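Capsular polysaccharide biosynthesis protein (Vibrio cholerae, PDB 1XPJ) is of unknown function but belongs to the haloacid dehalogenase-like hydrolases and may take part in making capsular polysaccharide. Local coordinates at residues F41-R52 with P79-W89. Numbering follows the deposited sequence.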
loop_
_atom_site.group_PDB
_atom_site.type_symbol
_atom_site.label_atom_id
_atom_site.label_comp_id
_atom_site.label_asym_id
_atom_site.label_seq_id
_atom_site.Cartn_x
_atom_site.Cartn_y
_atom_site.Cartn_z
ATOM N N PHE A 41 -12.408 16.197 14.741
ATOM C CA PHE A 41 -12.113 15.445 13.514
ATOM C C PHE A 41 -10.613 15.360 13.273
ATOM O O PHE A 41 -9.914 16.369 13.356
ATOM C CB PHE A 41 -12.695 16.144 12.283
ATOM C CG PHE A 41 -14.169 15.966 12.097
ATOM C CD1 PHE A 41 -14.662 15.012 11.204
ATOM C CD2 PHE A 41 -15.072 16.779 12.771
ATOM C CE1 PHE A 41 -16.046 14.850 11.012
ATOM C CE2 PHE A 41 -16.448 16.630 12.584
ATOM C CZ PHE A 41 -16.934 15.664 11.710
ATOM N N GLU A 42 -10.135 14.171 12.916
ATOM C CA GLU A 42 -8.767 13.970 12.481
ATOM C C GLU A 42 -8.657 14.319 11.001
ATOM O O GLU A 42 -9.578 14.020 10.229
ATOM C CB GLU A 42 -8.362 12.515 12.690
ATOM C CG GLU A 42 -8.372 12.051 14.147
ATOM C CD GLU A 42 -8.298 10.529 14.273
ATOM O OE1 GLU A 42 -7.462 9.915 13.568
ATOM O OE2 GLU A 42 -9.077 9.937 15.065
ATOM N N ILE A 43 -7.546 14.943 10.595
ATOM C CA ILE A 43 -7.391 15.374 9.209
ATOM C C ILE A 43 -6.356 14.506 8.473
ATOM O O ILE A 43 -5.172 14.483 8.847
ATOM C CB ILE A 43 -6.952 16.868 9.138
ATOM C CG1 ILE A 43 -7.785 17.795 10.064
ATOM C CG2 ILE A 43 -6.834 17.329 7.670
ATOM C CD1 ILE A 43 -9.211 18.079 9.666
ATOM N N VAL A 44 -6.789 13.827 7.413
ATOM C CA VAL A 44 -5.894 12.972 6.626
ATOM C C VAL A 44 -5.729 13.548 5.213
ATOM O O VAL A 44 -6.684 13.580 4.435
ATOM C CB VAL A 44 -6.423 11.506 6.543
ATOM C CG1 VAL A 44 -5.531 10.640 5.641
ATOM C CG2 VAL A 44 -6.565 10.871 7.945
ATOM N N ILE A 45 -4.530 14.007 4.885
ATOM C CA ILE A 45 -4.244 14.455 3.543
ATOM C C ILE A 45 -3.909 13.201 2.716
ATOM O O ILE A 45 -3.020 12.434 3.077
ATOM C CB ILE A 45 -3.060 15.476 3.533
ATOM C CG1 ILE A 45 -3.179 16.517 4.654
ATOM C CG2 ILE A 45 -2.874 16.111 2.143
ATOM C CD1 ILE A 45 -4.352 17.464 4.575
ATOM N N SER A 46 -4.642 12.993 1.628
ATOM C CA SER A 46 -4.509 11.808 0.793
ATOM C C SER A 46 -4.352 12.326 -0.611
ATOM O O SER A 46 -5.194 13.088 -1.064
ATOM C CB SER A 46 -5.796 10.997 0.887
ATOM O OG SER A 46 -5.588 9.626 0.618
ATOM N N THR A 47 -3.288 11.964 -1.308
ATOM C CA THR A 47 -3.024 12.592 -2.603
ATOM C C THR A 47 -2.417 11.647 -3.621
ATOM O O THR A 47 -1.602 10.784 -3.273
ATOM C CB THR A 47 -2.112 13.837 -2.432
ATOM O OG1 THR A 47 -1.690 14.320 -3.722
ATOM C CG2 THR A 47 -0.798 13.453 -1.738
ATOM N N ALA A 48 -2.820 11.828 -4.882
ATOM C CA ALA A 48 -2.231 11.143 -6.040
ATOM C C ALA A 48 -1.025 11.887 -6.652
ATOM O O ALA A 48 -0.515 11.482 -7.711
ATOM C CB ALA A 48 -3.292 10.902 -7.099
ATOM N N ARG A 49 -0.581 12.968 -6.006
ATOM C CA ARG A 49 0.496 13.814 -6.553
ATOM C C ARG A 49 1.731 13.017 -6.940
ATOM O O ARG A 49 2.215 12.212 -6.152
ATOM C CB ARG A 49 0.908 14.906 -5.557
ATOM C CG ARG A 49 1.955 15.859 -6.142
ATOM C CD ARG A 49 2.462 16.910 -5.173
ATOM N NE ARG A 49 1.469 17.944 -4.877
ATOM C CZ ARG A 49 1.662 18.937 -4.016
ATOM N NH1 ARG A 49 2.812 19.036 -3.352
ATOM N NH2 ARG A 49 0.703 19.829 -3.808
ATOM N N ASN A 50 2.222 13.259 -8.154
ATOM C CA ASN A 50 3.380 12.571 -8.723
ATOM C C ASN A 50 3.217 11.073 -9.068
ATOM O O ASN A 50 4.200 10.398 -9.417
ATOM C CB ASN A 50 4.658 12.829 -7.910
ATOM C CG ASN A 50 5.191 14.244 -8.081
ATOM O OD1 ASN A 50 4.807 14.973 -9.003
ATOM N ND2 ASN A 50 6.101 14.629 -7.209
ATOM N N MET A 51 1.987 10.566 -8.987
ATOM C CA MET A 51 1.675 9.229 -9.460
ATOM C C MET A 51 1.840 9.147 -10.981
ATOM O O MET A 51 2.311 8.160 -11.514
ATOM C CB MET A 51 0.284 8.730 -9.081
ATOM C CG MET A 51 0.148 8.421 -7.592
ATOM S SD MET A 51 0.054 6.645 -7.352
ATOM C CE MET A 51 1.751 6.359 -6.825
ATOM N N ARG A 52 1.468 10.217 -11.683
ATOM C CA ARG A 52 1.656 10.265 -13.134
ATOM C C ARG A 52 3.155 10.280 -13.450
ATOM O O ARG A 52 3.662 9.354 -14.087
ATOM C CB ARG A 52 0.942 11.468 -13.757
ATOM C CG ARG A 52 0.689 11.308 -15.235
ATOM C CD ARG A 52 1.373 12.332 -16.118
ATOM N NE ARG A 52 0.520 13.490 -16.374
ATOM C CZ ARG A 52 0.489 14.155 -17.531
ATOM N NH1 ARG A 52 1.261 13.776 -18.553
ATOM N NH2 ARG A 52 -0.322 15.203 -17.668
ATOM N N PRO A 79 -3.708 22.146 9.263
ATOM C CA PRO A 79 -3.688 21.101 10.290
ATOM C C PRO A 79 -3.768 19.750 9.586
ATOM O O PRO A 79 -4.455 19.621 8.552
ATOM C CB PRO A 79 -4.948 21.389 11.121
ATOM C CG PRO A 79 -5.864 22.164 10.222
ATOM C CD PRO A 79 -5.007 22.849 9.202
ATOM N N TYR A 80 -3.028 18.771 10.097
ATOM C CA TYR A 80 -3.062 17.419 9.548
ATOM C C TYR A 80 -2.531 16.480 10.607
ATOM O O TYR A 80 -1.586 16.810 11.313
ATOM C CB TYR A 80 -2.257 17.300 8.224
ATOM C CG TYR A 80 -0.774 17.582 8.365
ATOM C CD1 TYR A 80 0.148 16.539 8.557
ATOM C CD2 TYR A 80 -0.290 18.898 8.336
ATOM C CE1 TYR A 80 1.541 16.806 8.713
ATOM C CE2 TYR A 80 1.074 19.184 8.484
ATOM C CZ TYR A 80 1.986 18.135 8.677
ATOM O OH TYR A 80 3.329 18.429 8.822
ATOM N N ASP A 81 -3.175 15.318 10.707
ATOM C CA ASP A 81 -2.742 14.219 11.558
ATOM C C ASP A 81 -2.088 13.087 10.787
ATOM O O ASP A 81 -1.335 12.323 11.369
ATOM C CB ASP A 81 -3.922 13.664 12.325
ATOM C CG ASP A 81 -4.571 14.697 13.176
ATOM O OD1 ASP A 81 -4.011 15.010 14.249
ATOM O OD2 ASP A 81 -5.632 15.257 12.848
ATOM N N GLU A 82 -2.384 12.969 9.491
ATOM C CA GLU A 82 -1.777 11.936 8.646
ATOM C C GLU A 82 -1.539 12.464 7.245
ATOM O O GLU A 82 -2.286 13.319 6.782
ATOM C CB GLU A 82 -2.682 10.703 8.524
ATOM C CG GLU A 82 -2.761 9.802 9.751
ATOM C CD GLU A 82 -3.799 8.705 9.581
ATOM O OE1 GLU A 82 -4.030 8.272 8.420
ATOM O OE2 GLU A 82 -4.378 8.259 10.591
ATOM N N ILE A 83 -0.499 11.962 6.580
ATOM C CA ILE A 83 -0.361 12.131 5.144
ATOM C C ILE A 83 -0.253 10.761 4.475
ATOM O O ILE A 83 0.466 9.886 4.958
ATOM C CB ILE A 83 0.855 12.992 4.761
ATOM C CG1 ILE A 83 0.902 14.281 5.577
ATOM C CG2 ILE A 83 0.804 13.314 3.279
ATOM C CD1 ILE A 83 2.215 15.056 5.398
ATOM N N LEU A 84 -0.979 10.597 3.369
ATOM C CA LEU A 84 -1.056 9.348 2.644
ATOM C C LEU A 84 -0.793 9.678 1.179
ATOM O O LEU A 84 -1.485 10.506 0.603
ATOM C CB LEU A 84 -2.457 8.735 2.804
ATOM C CG LEU A 84 -2.929 8.146 4.159
ATOM C CD1 LEU A 84 -4.307 7.519 3.991
ATOM C CD2 LEU A 84 -1.956 7.104 4.730
ATOM N N VAL A 85 0.219 9.049 0.589
ATOM C CA VAL A 85 0.509 9.249 -0.824
ATOM C C VAL A 85 0.114 7.961 -1.533
ATOM O O VAL A 85 -0.247 6.999 -0.869
ATOM C CB VAL A 85 1.990 9.603 -1.073
ATOM C CG1 VAL A 85 2.272 11.022 -0.682
ATOM C CG2 VAL A 85 2.930 8.630 -0.327
ATOM N N GLY A 86 0.156 7.950 -2.868
ATOM C CA GLY A 86 -0.137 6.741 -3.615
ATOM C C GLY A 86 -1.619 6.510 -3.904
ATOM O O GLY A 86 -2.032 5.405 -4.271
ATOM N N LYS A 87 -2.425 7.550 -3.734
ATOM C CA LYS A 87 -3.830 7.530 -4.136
ATOM C C LYS A 87 -3.872 7.213 -5.634
ATOM O O LYS A 87 -3.032 7.718 -6.394
ATOM C CB LYS A 87 -4.438 8.915 -3.899
ATOM C CG LYS A 87 -5.953 8.953 -3.862
ATOM C CD LYS A 87 -6.460 10.358 -4.173
ATOM C CE LYS A 87 -7.964 10.452 -4.030
ATOM N NZ LYS A 87 -8.392 11.873 -3.944
ATOM N N PRO A 88 -4.836 6.391 -6.057
ATOM C CA PRO A 88 -5.053 6.108 -7.483
ATOM C C PRO A 88 -5.264 7.400 -8.278
ATOM O O PRO A 88 -6.075 8.232 -7.865
ATOM C CB PRO A 88 -6.347 5.278 -7.481
ATOM C CG PRO A 88 -6.435 4.704 -6.124
ATOM C CD PRO A 88 -5.804 5.681 -5.198
ATOM N N TRP A 89 -4.530 7.556 -9.374
ATOM C CA TRP A 89 -4.680 8.700 -10.281
ATOM C C TRP A 89 -5.765 8.402 -11.314
ATOM O O TRP A 89 -5.685 7.411 -12.027
ATOM C CB TRP A 89 -3.333 9.008 -10.968
ATOM C CG TRP A 89 -3.366 10.016 -12.106
ATOM C CD1 TRP A 89 -2.833 9.854 -13.356
ATOM C CD2 TRP A 89 -3.934 11.335 -12.086
ATOM N NE1 TRP A 89 -3.038 10.982 -14.114
ATOM C CE2 TRP A 89 -3.712 11.907 -13.361
ATOM C CE3 TRP A 89 -4.610 12.095 -11.122
ATOM C CZ2 TRP A 89 -4.146 13.198 -13.694
ATOM C CZ3 TRP A 89 -5.040 13.376 -11.454
ATOM C CH2 TRP A 89 -4.809 13.911 -12.730
HETATM O O HOH W 1 -4.801 9.847 12.666
HETATM O O HOH W 2 1.022 10.353 -4.218
#
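Strands 42-47 and 82-85 pair in parallel, the middle strand with an outer one of the three-stranded sheet in a HAD-like fold. Between them I45 N donates to E82 O, L84 N to I45 O (2.8 Å) and T47 N to L84 O. At the start of the pair I43 O takes two N-H groups, from D81 N (2.9 Å) and E82 N. The D81 side chain adds a bond in the other direction: OD2 accepts from I43 N at 3.0 Å, nearly straight at 167°, with its anti lone pair. The D81 CG lies beside its own backbone N (chi1 -59°), which turns the carboxylate back to the neighbouring strand.

On one face V44 CG1 packs on L84 CD1 at 3.7 Å, while V44 CG2 lies alongside the E82 carboxylate. A water donates to E42 OE1 and E82 OE2, which probably eases the meeting of two like charges. E82 OE2 also takes a bond from N57 of the second subunit. On the other face I45 CG1 meets Y80 CB (3.8 Å).

Past the strands, a second water joins T47 O, R49 O and G86 N. T47 OG1 accepts from R49 N in an ST turn. M51 and W89 lie close in the modelled copy.

N62 ND2 of the second subunit hydrogen-bonds to I83 O. Strand 3-6 bonds to the other edge of 42-47. I83 packs on helix 66-75, and V85 on helix 58-64.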